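Local coordinates for endonuclease V isoform X2 (Ciona intestinalis, PDB 6OZI), which probably cleaves inosine-containing RNA as a metal-dependent nuclease that recognises the modified base, at residues E18-I23 and I123-A128; G119-R124 and E184-A189; P151-K156 and T180-V185. The protein carries 1 engineered substitution. All coordinates share one frame; numbering follows the deposited sequence.

Contact 1: E18-I23 and I123-A128; sequences ELRDKI and IRRCGA. With nucleotides of chain C.
Arg20 starts with CG between its backbone N and carbonyl carbon (chi1 59°), and a bend at chi3 (-65°) sets NE against the 123-128 loop, beside Arg124 O. The guanidinium lies under that carbonyl oxygen, which sits 3.2 Å above the plane and over its centre. Although Arg20 NE is only 3.3 Å from Arg124 O, the angle is too poor for a hydrogen bond, so the contact is oxygen over a cationic face. At the edge of the same group, water 2 lies in plane, accepts from Arg20 NH1 at 3.0 Å and donates to Ile123 O. Arg20 NH2 packs 3.3 Å from Arg125 CG; the two side chains cross obliquely, with guanidinium planes 39° apart. Water 1 ties the backbones together, donating both to Arg20 O (2.8 Å) and to Arg125 O (2.9 Å). Ile23 presses CD1 against Arg125 O at 3.2 Å and also meets Cys126 CA. Outside the two segments, Arg20 NH1 has a salt bridge to Glu17, while the guanidinium of Arg125 turns to Asp153 and Glu184. An alanine in place of Arg20 would probably leave Glu17 without its mate, deprive water 2 of a donor and take the cationic face from Arg124 O. On its far side the loop reaches the deoxyinosine of chain C, where Ala128 N lies 2.8 Å from DI5 N1 and Gly127, at the N-cap position of helix 128-136, passes close to the same atom. With no direct hydrogen bond between them, the segments are joined through water, apolar packing and the carbonyl over the guanidinium, whose oxygen probably offsets part of the charge of Arg20, close as it is to the like charge of Arg125.

Contact 2: G119-R124 and E184-A189; sequences GFFHIR and EVLAKA. With nucleotides of chain C.
Glu184 meets the rim of Phe120 with a carboxylate whose OE2 is anchored by a salt bridge to Arg125 NE. Its OE1 lies in the ring plane, 3.5 Å from Phe120 CZ, so the negative group faces the electropositive C-H edge. The carboxylate and ring planes stand 83° apart. Val185 O approaches the same edge, 3.6 Å from Phe120 CE2. Leu186 CD2 touches CE2 obliquely at 3.8 Å. Both phenylalanines carry CG anti to the backbone N (chi1 -175° each), yet they reach different parts of the strand. Phe121, the centre of an inverse gamma turn, covers Leu186 and Ala187: its CD1 lies 3.8 Å from Leu186 CB and its CD2 3.5 Å from Ala187 CB. No hydrogen bond links the two segments. Arg25 and Arg125 make cation-pi contacts with Phe120, while Ile177 and Ser203, on the strands flanking 184-190, also touch Phe121. Next along the loop, His122 presents a ring edge to the deoxyinosine of chain C, with CD2 3.7 Å from DI5 O6; its NE2 bonds to Ser84 O. Leu186 and Ala187 both face Ile177 in a classic beta bulge, consistent with two consecutive residues packing on Phe121, and the strand belongs to the mixed sheet of the RNase H-like fold of endonuclease V.

Contact 3: P151-K156 and T180-V185; sequences PEDGVK and TEKNEV. With nucleotides of chain C.
Thr180 and Asp153 form the tight part of this contact, where one carbonyl oxygen takes two donors. Thr180 N donates to Asp153 O at 3.0 Å. The hydroxyl adds a weak bond, Thr180 OG1 to Asp153 O at 3.4 Å; OG1 is put there by its position between the backbone N and the carbonyl carbon (chi1 55°). The same OG1 lies 3.7 Å from Gly154 CA; a CB on that glycine would clash with it, and the positive phi of Gly154 also suits a residue without a side chain. Close by, Glu181 CB comes to 3.4 Å from Glu152 O. Two G1 beta bulges shape these turns, one at Gly154-Val155 and one at Asn183-Glu184, the latter facing Ser179. Here the loop ahead of helix 157-169 meets the connection between strands 174-179 and 184-190. Asp153 is buried, its OD1 held by Ser179 OG and by a salt bridge to Arg125 NH2, and Ser179 OG also accepts from Lys182 N. Toward solvent the packing thins out. Lys182 touches Asp153 OD1 with CG alone, at 4.0 Å; its end leads away, NZ staying 6.8 Å from Asp153 OD1, and the opposite charges do not pair. Glu181 also stays on the surface, and its carboxylate makes no bond across the contact. Glu152 lets its side chain run away from the 180-185 turn, to pack on Ile123. At the other end of the 3-10 segment 151-153, Pro151 CG lies 3.3 Å from N4 of the deoxycytidine DC4 of chain C.

Contacts 1 and 2 have centres about 11 Å apart and share Ile123 and Arg124 in the loop between strand 112-116 and helix 128-136. Contact 2 lies about 9 Å, centre to centre, from contact 3, with which it shares Glu184 and Val185 on strand 184-190; contacts 1 and 3 are about 16 Å apart. Along the chain, contact 1 closes before contact 3 opens, and contacts 2 and 3 end on the same strand. Arg125 of contact 1, salt-bridged to Asp153 and Glu184, joins all three, while Val155 packs on Phe121 and Leu186. The inosine-contacting loop is thereby tied to the sheet's edge region, which is consistent with a role in holding it beside the base.

Contact 1: E18-I23 and I123-A128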
loop_
_atom_site.group_PDB
_atom_site.type_symbol
_atom_site.label_atom_id
_atom_site.label_comp_id
_atom_site.label_asym_id
_atom_site.label_seq_id
_atom_site.Cartn_x
_atom_site.Cartn_y
_atom_site.Cartn_z
ATOM N N GLU A 18 -1.503 37.620 11.927
ATOM C CA GLU A 18 -2.516 38.561 11.458
ATOM C C GLU A 18 -3.788 37.862 10.973
ATOM O O GLU A 18 -4.873 38.454 11.042
ATOM C CB GLU A 18 -1.939 39.498 10.389
ATOM C CG GLU A 18 -1.713 38.938 9.010
ATOM C CD GLU A 18 -1.243 40.032 8.052
ATOM O OE1 GLU A 18 -1.060 41.183 8.518
ATOM O OE2 GLU A 18 -1.063 39.754 6.845
ATOM N N LEU A 19 -3.689 36.617 10.487
ATOM C CA LEU A 19 -4.877 35.908 10.012
ATOM C C LEU A 19 -5.717 35.304 11.133
ATOM O O LEU A 19 -6.937 35.174 10.974
ATOM C CB LEU A 19 -4.491 34.778 9.052
ATOM C CG LEU A 19 -4.300 35.058 7.571
ATOM C CD1 LEU A 19 -3.973 33.759 6.851
ATOM C CD2 LEU A 19 -5.570 35.668 7.003
ATOM N N ARG A 20 -5.102 34.927 12.258
ATOM C CA ARG A 20 -5.791 34.063 13.217
ATOM C C ARG A 20 -7.113 34.654 13.707
ATOM O O ARG A 20 -8.063 33.904 13.947
ATOM C CB ARG A 20 -4.866 33.740 14.399
ATOM C CG ARG A 20 -4.376 34.949 15.173
ATOM C CD ARG A 20 -3.306 34.582 16.201
ATOM N NE ARG A 20 -3.830 33.727 17.256
ATOM C CZ ARG A 20 -3.086 33.172 18.206
ATOM N NH1 ARG A 20 -1.777 33.383 18.237
ATOM N NH2 ARG A 20 -3.657 32.406 19.126
ATOM N N ASP A 21 -7.220 35.979 13.834
ATOM C CA ASP A 21 -8.470 36.540 14.344
ATOM C C ASP A 21 -9.577 36.572 13.299
ATOM O O ASP A 21 -10.721 36.890 13.645
ATOM C CB ASP A 21 -8.258 37.953 14.912
ATOM C CG ASP A 21 -8.184 39.024 13.832
ATOM O OD1 ASP A 21 -7.657 38.747 12.731
ATOM O OD2 ASP A 21 -8.642 40.161 14.089
ATOM N N LYS A 22 -9.271 36.249 12.043
ATOM C CA LYS A 22 -10.282 36.185 11.002
ATOM C C LYS A 22 -10.961 34.826 10.932
ATOM O O LYS A 22 -11.980 34.688 10.245
ATOM C CB LYS A 22 -9.660 36.512 9.638
ATOM C CG LYS A 22 -8.948 37.859 9.587
ATOM C CD LYS A 22 -9.867 38.989 10.000
ATOM C CE LYS A 22 -9.142 40.325 9.944
ATOM N NZ LYS A 22 -7.873 40.296 10.727
ATOM N N ILE A 23 -10.419 33.817 11.613
ATOM C CA ILE A 23 -11.011 32.487 11.559
ATOM C C ILE A 23 -12.286 32.481 12.387
ATOM O O ILE A 23 -12.282 32.868 13.562
ATOM C CB ILE A 23 -10.005 31.442 12.057
ATOM C CG1 ILE A 23 -8.803 31.402 11.116
ATOM C CG2 ILE A 23 -10.648 30.075 12.142
ATOM C CD1 ILE A 23 -7.553 30.855 11.754
ATOM N N ILE A 123 -0.575 25.787 16.911
ATOM C CA ILE A 123 0.167 26.571 17.901
ATOM C C ILE A 123 -0.264 28.036 17.891
ATOM O O ILE A 123 -0.381 28.671 18.948
ATOM C CB ILE A 123 1.685 26.428 17.685
ATOM C CG1 ILE A 123 2.428 27.296 18.705
ATOM C CG2 ILE A 123 2.068 26.760 16.240
ATOM C CD1 ILE A 123 3.924 27.082 18.732
ATOM N N ARG A 124 -0.493 28.603 16.707
ATOM C CA ARG A 124 -0.983 29.970 16.601
ATOM C C ARG A 124 -2.438 30.017 16.134
ATOM O O ARG A 124 -2.885 31.038 15.605
ATOM C CB ARG A 124 -0.078 30.794 15.682
ATOM C CG ARG A 124 1.262 31.208 16.320
ATOM C CD ARG A 124 2.277 31.708 15.280
ATOM N NE ARG A 124 2.623 30.680 14.297
ATOM C CZ ARG A 124 3.591 29.776 14.446
ATOM N NH1 ARG A 124 4.332 29.750 15.550
ATOM N NH2 ARG A 124 3.814 28.888 13.486
ATOM N N ARG A 125 -3.182 28.925 16.331
ATOM C CA ARG A 125 -4.620 28.862 16.053
ATOM C C ARG A 125 -4.937 29.194 14.597
ATOM O O ARG A 125 -5.954 29.816 14.291
ATOM C CB ARG A 125 -5.399 29.777 16.998
ATOM C CG ARG A 125 -5.155 29.496 18.472
ATOM C CD ARG A 125 -5.502 28.051 18.845
ATOM N NE ARG A 125 -5.518 27.885 20.295
ATOM C CZ ARG A 125 -4.477 27.474 21.015
ATOM N NH1 ARG A 125 -3.326 27.164 20.421
ATOM N NH2 ARG A 125 -4.587 27.374 22.335
ATOM N N CYS A 126 -4.087 28.735 13.687
ATOM C CA CYS A 126 -4.209 29.049 12.274
ATOM C C CYS A 126 -3.625 27.907 11.441
ATOM O O CYS A 126 -2.702 28.094 10.645
ATOM C CB CYS A 126 -3.515 30.377 11.975
ATOM S SG CYS A 126 -3.725 31.013 10.287
ATOM N N GLY A 127 -4.154 26.696 11.620
ATOM C CA GLY A 127 -3.724 25.576 10.809
ATOM C C GLY A 127 -4.211 25.712 9.374
ATOM O O GLY A 127 -5.028 26.573 9.040
ATOM N N ALA A 128 -3.709 24.812 8.517
ATOM C CA ALA A 128 -3.929 24.936 7.075
ATOM C C ALA A 128 -5.409 24.940 6.719
ATOM O O ALA A 128 -5.829 25.684 5.827
ATOM C CB ALA A 128 -3.199 23.817 6.327
ATOM P P DI C 5 3.252 16.111 12.558
ATOM O OP1 DI C 5 3.341 14.671 12.981
ATOM O OP2 DI C 5 4.204 16.430 11.432
ATOM O "O5'" DI C 5 1.697 16.521 12.197
ATOM C "C5'" DI C 5 0.624 15.871 12.831
ATOM C "C4'" DI C 5 -0.661 16.152 12.070
ATOM O "O4'" DI C 5 -0.942 17.746 12.145
ATOM C "C3'" DI C 5 -0.569 15.822 10.795
ATOM O "O3'" DI C 5 -1.853 15.244 10.282
ATOM C "C2'" DI C 5 -0.293 17.138 10.026
ATOM C "C1'" DI C 5 -0.936 18.218 10.919
ATOM N N9 DI C 5 -0.126 19.442 10.824
ATOM C C8 DI C 5 1.152 19.802 11.024
ATOM N N7 DI C 5 1.240 21.116 10.727
ATOM C C5 DI C 5 0.045 21.543 10.351
ATOM C C6 DI C 5 -0.457 22.916 9.905
ATOM O O6 DI C 5 0.274 23.843 9.839
ATOM N N1 DI C 5 -1.823 23.077 9.550
ATOM C C2 DI C 5 -2.723 21.963 9.609
ATOM N N3 DI C 5 -2.238 20.660 10.029
ATOM C C4 DI C 5 -0.812 20.494 10.404
HETATM O O HOH W 1 -7.941 31.552 15.384
HETATM O O HOH W 2 -0.596 31.530 20.241
#

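Contact 2: G119-R124 and E184-A189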
loop_
_atom_site.group_PDB
_atom_site.type_symbol
_atom_site.label_atom_id
_atom_site.label_comp_id
_atom_site.label_asym_id
_atom_site.label_seq_id
_atom_site.Cartn_x
_atom_site.Cartn_y
_atom_site.Cartn_z
ATOM N N GLY A 119 -7.253 22.664 11.829
ATOM C CA GLY A 119 -7.707 24.027 11.654
ATOM C C GLY A 119 -7.314 24.871 12.848
ATOM O O GLY A 119 -6.172 25.329 12.941
ATOM N N PHE A 120 -8.249 25.065 13.782
ATOM C CA PHE A 120 -7.959 25.812 15.006
ATOM C C PHE A 120 -6.879 25.125 15.840
ATOM O O PHE A 120 -6.149 25.791 16.586
ATOM C CB PHE A 120 -9.258 25.969 15.803
ATOM C CG PHE A 120 -9.147 26.826 17.045
ATOM C CD1 PHE A 120 -8.872 28.186 16.963
ATOM C CD2 PHE A 120 -9.390 26.278 18.293
ATOM C CE1 PHE A 120 -8.805 28.972 18.112
ATOM C CE2 PHE A 120 -9.325 27.058 19.444
ATOM C CZ PHE A 120 -9.025 28.403 19.352
ATOM N N PHE A 121 -6.748 23.804 15.707
ATOM C CA PHE A 121 -5.833 22.985 16.507
ATOM C C PHE A 121 -4.395 23.208 16.042
ATOM O O PHE A 121 -3.786 22.377 15.362
ATOM C CB PHE A 121 -6.253 21.523 16.393
ATOM C CG PHE A 121 -5.479 20.583 17.261
ATOM C CD1 PHE A 121 -4.652 21.050 18.267
ATOM C CD2 PHE A 121 -5.596 19.218 17.077
ATOM C CE1 PHE A 121 -3.946 20.165 19.072
ATOM C CE2 PHE A 121 -4.899 18.323 17.873
ATOM C CZ PHE A 121 -4.073 18.796 18.873
ATOM N N HIS A 122 -3.816 24.322 16.491
ATOM C CA HIS A 122 -2.566 24.807 15.925
ATOM C C HIS A 122 -1.914 25.750 16.923
ATOM O O HIS A 122 -2.606 26.429 17.687
ATOM C CB HIS A 122 -2.841 25.507 14.594
ATOM C CG HIS A 122 -1.623 26.014 13.890
ATOM N ND1 HIS A 122 -1.123 27.284 14.088
ATOM C CD2 HIS A 122 -0.844 25.448 12.938
ATOM C CE1 HIS A 122 -0.067 27.464 13.315
ATOM N NE2 HIS A 122 0.123 26.367 12.606
ATOM N N ILE A 123 -0.575 25.787 16.911
ATOM C CA ILE A 123 0.167 26.571 17.901
ATOM C C ILE A 123 -0.264 28.036 17.891
ATOM O O ILE A 123 -0.381 28.671 18.948
ATOM C CB ILE A 123 1.685 26.428 17.685
ATOM C CG1 ILE A 123 2.428 27.296 18.705
ATOM C CG2 ILE A 123 2.068 26.760 16.240
ATOM C CD1 ILE A 123 3.924 27.082 18.732
ATOM N N ARG A 124 -0.493 28.603 16.707
ATOM C CA ARG A 124 -0.983 29.970 16.601
ATOM C C ARG A 124 -2.438 30.017 16.134
ATOM O O ARG A 124 -2.885 31.038 15.605
ATOM C CB ARG A 124 -0.078 30.794 15.682
ATOM C CG ARG A 124 1.262 31.208 16.320
ATOM C CD ARG A 124 2.277 31.708 15.280
ATOM N NE ARG A 124 2.623 30.680 14.297
ATOM C CZ ARG A 124 3.591 29.776 14.446
ATOM N NH1 ARG A 124 4.332 29.750 15.550
ATOM N NH2 ARG A 124 3.814 28.888 13.486
ATOM N N GLU A 184 -9.199 26.095 26.729
ATOM C CA GLU A 184 -10.166 26.030 25.643
ATOM C C GLU A 184 -10.008 24.710 24.904
ATOM O O GLU A 184 -8.938 24.094 24.913
ATOM C CB GLU A 184 -10.001 27.209 24.663
ATOM C CG GLU A 184 -8.641 27.246 23.969
ATOM C CD GLU A 184 -8.452 28.431 23.020
ATOM O OE1 GLU A 184 -9.446 29.133 22.718
ATOM O OE2 GLU A 184 -7.296 28.663 22.580
ATOM N N VAL A 185 -11.087 24.291 24.247
ATOM C CA VAL A 185 -11.059 23.094 23.414
ATOM C C VAL A 185 -10.465 23.451 22.059
ATOM O O VAL A 185 -10.872 24.428 21.416
ATOM C CB VAL A 185 -12.464 22.490 23.267
ATOM C CG1 VAL A 185 -12.422 21.291 22.316
ATOM C CG2 VAL A 185 -13.007 22.069 24.635
ATOM N N LEU A 186 -9.477 22.673 21.636
ATOM C CA LEU A 186 -8.818 22.861 20.355
ATOM C C LEU A 186 -9.377 21.965 19.263
ATOM O O LEU A 186 -9.393 22.366 18.091
ATOM C CB LEU A 186 -7.316 22.598 20.502
ATOM C CG LEU A 186 -6.548 23.451 21.520
ATOM C CD1 LEU A 186 -5.068 23.094 21.514
ATOM C CD2 LEU A 186 -6.736 24.941 21.266
ATOM N N ALA A 187 -9.800 20.755 19.619
ATOM C CA ALA A 187 -10.197 19.748 18.649
ATOM C C ALA A 187 -10.982 18.661 19.364
ATOM O O ALA A 187 -11.167 18.688 20.584
ATOM C CB ALA A 187 -8.979 19.156 17.935
ATOM N N LYS A 188 -11.409 17.674 18.587
ATOM C CA LYS A 188 -12.172 16.541 19.088
ATOM C C LYS A 188 -11.547 15.282 18.502
ATOM O O LYS A 188 -11.423 15.160 17.279
ATOM C CB LYS A 188 -13.647 16.679 18.698
ATOM C CG LYS A 188 -14.625 16.205 19.741
ATOM C CD LYS A 188 -15.956 16.906 19.534
ATOM C CE LYS A 188 -16.902 16.697 20.711
ATOM N NZ LYS A 188 -16.594 17.609 21.834
ATOM N N ALA A 189 -11.087 14.390 19.371
ATOM C CA ALA A 189 -10.652 13.058 18.966
ATOM C C ALA A 189 -11.884 12.177 18.799
ATOM O O ALA A 189 -12.650 11.998 19.749
ATOM C CB ALA A 189 -9.706 12.465 20.006
ATOM P P DI C 5 3.252 16.111 12.558
ATOM O OP1 DI C 5 3.341 14.671 12.981
ATOM O OP2 DI C 5 4.204 16.430 11.432
ATOM O "O5'" DI C 5 1.697 16.521 12.197
ATOM C "C5'" DI C 5 0.624 15.871 12.831
ATOM C "C4'" DI C 5 -0.661 16.152 12.070
ATOM O "O4'" DI C 5 -0.942 17.746 12.145
ATOM C "C3'" DI C 5 -0.569 15.822 10.795
ATOM O "O3'" DI C 5 -1.853 15.244 10.282
ATOM C "C2'" DI C 5 -0.293 17.138 10.026
ATOM C "C1'" DI C 5 -0.936 18.218 10.919
ATOM N N9 DI C 5 -0.126 19.442 10.824
ATOM C C8 DI C 5 1.152 19.802 11.024
ATOM N N7 DI C 5 1.240 21.116 10.727
ATOM C C5 DI C 5 0.045 21.543 10.351
ATOM C C6 DI C 5 -0.457 22.916 9.905
ATOM O O6 DI C 5 0.274 23.843 9.839
ATOM N N1 DI C 5 -1.823 23.077 9.550
ATOM C C2 DI C 5 -2.723 21.963 9.609
ATOM N N3 DI C 5 -2.238 20.660 10.029
ATOM C C4 DI C 5 -0.812 20.494 10.404
#

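Contact 3: P151-K156 and T180-V185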
loop_
_atom_site.group_PDB
_atom_site.type_symbol
_atom_site.label_atom_id
_atom_site.label_comp_id
_atom_site.label_asym_id
_atom_site.label_seq_id
_atom_site.Cartn_x
_atom_site.Cartn_y
_atom_site.Cartn_z
ATOM N N PRO A 151 3.555 21.615 22.994
ATOM C CA PRO A 151 3.981 21.841 24.388
ATOM C C PRO A 151 3.491 23.158 24.957
ATOM O O PRO A 151 3.116 23.216 26.132
ATOM C CB PRO A 151 5.513 21.804 24.298
ATOM C CG PRO A 151 5.810 21.060 23.048
ATOM C CD PRO A 151 4.691 21.348 22.099
ATOM N N GLU A 152 3.455 24.217 24.144
ATOM C CA GLU A 152 3.037 25.525 24.645
ATOM C C GLU A 152 1.583 25.536 25.108
ATOM O O GLU A 152 1.198 26.419 25.885
ATOM C CB GLU A 152 3.245 26.594 23.557
ATOM C CG GLU A 152 4.690 26.760 23.060
ATOM C CD GLU A 152 5.133 25.665 22.095
ATOM O OE1 GLU A 152 4.371 24.701 21.887
ATOM O OE2 GLU A 152 6.247 25.768 21.540
ATOM N N ASP A 153 0.776 24.565 24.676
ATOM C CA ASP A 153 -0.614 24.451 25.097
ATOM C C ASP A 153 -0.850 23.263 26.016
ATOM O O ASP A 153 -2.001 22.985 26.368
ATOM C CB ASP A 153 -1.536 24.341 23.879
ATOM C CG ASP A 153 -1.788 25.673 23.209
ATOM O OD1 ASP A 153 -2.448 26.542 23.830
ATOM O OD2 ASP A 153 -1.336 25.849 22.053
ATOM N N GLY A 154 0.202 22.552 26.406
ATOM C CA GLY A 154 0.030 21.402 27.272
ATOM C C GLY A 154 -0.606 20.219 26.582
ATOM O O GLY A 154 -1.253 19.404 27.245
ATOM N N VAL A 155 -0.446 20.106 25.265
ATOM C CA VAL A 155 -1.033 19.020 24.487
ATOM C C VAL A 155 0.071 18.013 24.177
ATOM O O VAL A 155 0.958 18.278 23.358
ATOM C CB VAL A 155 -1.688 19.534 23.197
ATOM C CG1 VAL A 155 -2.186 18.356 22.352
ATOM C CG2 VAL A 155 -2.828 20.481 23.520
ATOM N N LYS A 156 -0.012 16.840 24.805
ATOM C CA LYS A 156 0.987 15.789 24.688
ATOM C C LYS A 156 0.332 14.514 24.181
ATOM O O LYS A 156 -0.734 14.116 24.657
ATOM C CB LYS A 156 1.678 15.541 26.029
ATOM C CG LYS A 156 2.821 14.557 25.971
ATOM C CD LYS A 156 3.725 14.690 27.189
ATOM C CE LYS A 156 4.635 13.472 27.344
ATOM N NZ LYS A 156 5.348 13.110 26.087
ATOM N N THR A 180 -4.379 23.595 28.140
ATOM C CA THR A 180 -4.349 24.014 29.536
ATOM C C THR A 180 -3.808 25.422 29.704
ATOM O O THR A 180 -4.027 26.037 30.751
ATOM C CB THR A 180 -3.510 23.047 30.379
ATOM O OG1 THR A 180 -2.201 22.929 29.808
ATOM C CG2 THR A 180 -4.161 21.678 30.440
ATOM N N GLU A 181 -3.138 25.957 28.686
ATOM C CA GLU A 181 -2.605 27.307 28.783
ATOM C C GLU A 181 -3.680 28.337 28.476
ATOM O O GLU A 181 -3.694 29.411 29.082
ATOM C CB GLU A 181 -1.425 27.462 27.818
ATOM C CG GLU A 181 -0.938 28.891 27.599
ATOM C CD GLU A 181 0.033 29.347 28.668
ATOM O OE1 GLU A 181 0.511 28.489 29.446
ATOM O OE2 GLU A 181 0.320 30.564 28.729
ATOM N N LYS A 182 -4.592 28.023 27.557
ATOM C CA LYS A 182 -5.687 28.909 27.209
ATOM C C LYS A 182 -7.040 28.444 27.729
ATOM O O LYS A 182 -8.022 29.176 27.569
ATOM C CB LYS A 182 -5.754 29.087 25.685
ATOM C CG LYS A 182 -4.501 29.709 25.105
ATOM C CD LYS A 182 -4.116 30.986 25.863
ATOM C CE LYS A 182 -3.028 31.768 25.135
ATOM N NZ LYS A 182 -2.660 33.019 25.865
ATOM N N ASN A 183 -7.124 27.251 28.330
ATOM C CA ASN A 183 -8.367 26.739 28.915
ATOM C C ASN A 183 -9.483 26.721 27.870
ATOM O O ASN A 183 -10.565 27.272 28.074
ATOM C CB ASN A 183 -8.775 27.558 30.146
ATOM C CG ASN A 183 -9.858 26.879 30.973
ATOM O OD1 ASN A 183 -9.753 25.694 31.292
ATOM N ND2 ASN A 183 -10.905 27.626 31.319
ATOM N N GLU A 184 -9.199 26.095 26.729
ATOM C CA GLU A 184 -10.166 26.030 25.643
ATOM C C GLU A 184 -10.008 24.710 24.904
ATOM O O GLU A 184 -8.938 24.094 24.913
ATOM C CB GLU A 184 -10.001 27.209 24.663
ATOM C CG GLU A 184 -8.641 27.246 23.969
ATOM C CD GLU A 184 -8.452 28.431 23.020
ATOM O OE1 GLU A 184 -9.446 29.133 22.718
ATOM O OE2 GLU A 184 -7.296 28.663 22.580
ATOM N N VAL A 185 -11.087 24.291 24.247
ATOM C CA VAL A 185 -11.059 23.094 23.414
ATOM C C VAL A 185 -10.465 23.451 22.059
ATOM O O VAL A 185 -10.872 24.428 21.416
ATOM C CB VAL A 185 -12.464 22.490 23.267
ATOM C CG1 VAL A 185 -12.422 21.291 22.316
ATOM C CG2 VAL A 185 -13.007 22.069 24.635
ATOM P P DC C 4 7.109 14.140 17.098
ATOM O OP1 DC C 4 7.168 13.340 18.338
ATOM O OP2 DC C 4 7.105 13.459 15.780
ATOM O "O5'" DC C 4 5.841 15.100 17.186
ATOM C "C5'" DC C 4 4.624 14.734 16.580
ATOM C "C4'" DC C 4 3.943 15.962 16.008
ATOM O "O4'" DC C 4 3.983 17.030 16.992
ATOM C "C3'" DC C 4 4.608 16.520 14.745
ATOM O "O3'" DC C 4 3.627 16.992 13.846
ATOM C "C2'" DC C 4 5.474 17.653 15.274
ATOM C "C1'" DC C 4 4.636 18.160 16.438
ATOM N N1 DC C 4 5.446 18.827 17.495
ATOM C C2 DC C 4 5.422 20.221 17.586
ATOM O O2 DC C 4 4.718 20.861 16.791
ATOM N N3 DC C 4 6.170 20.833 18.543
ATOM C C4 DC C 4 6.911 20.101 19.375
ATOM N N4 DC C 4 7.626 20.746 20.305
ATOM C C5 DC C 4 6.948 18.675 19.295
ATOM C C6 DC C 4 6.212 18.086 18.345
#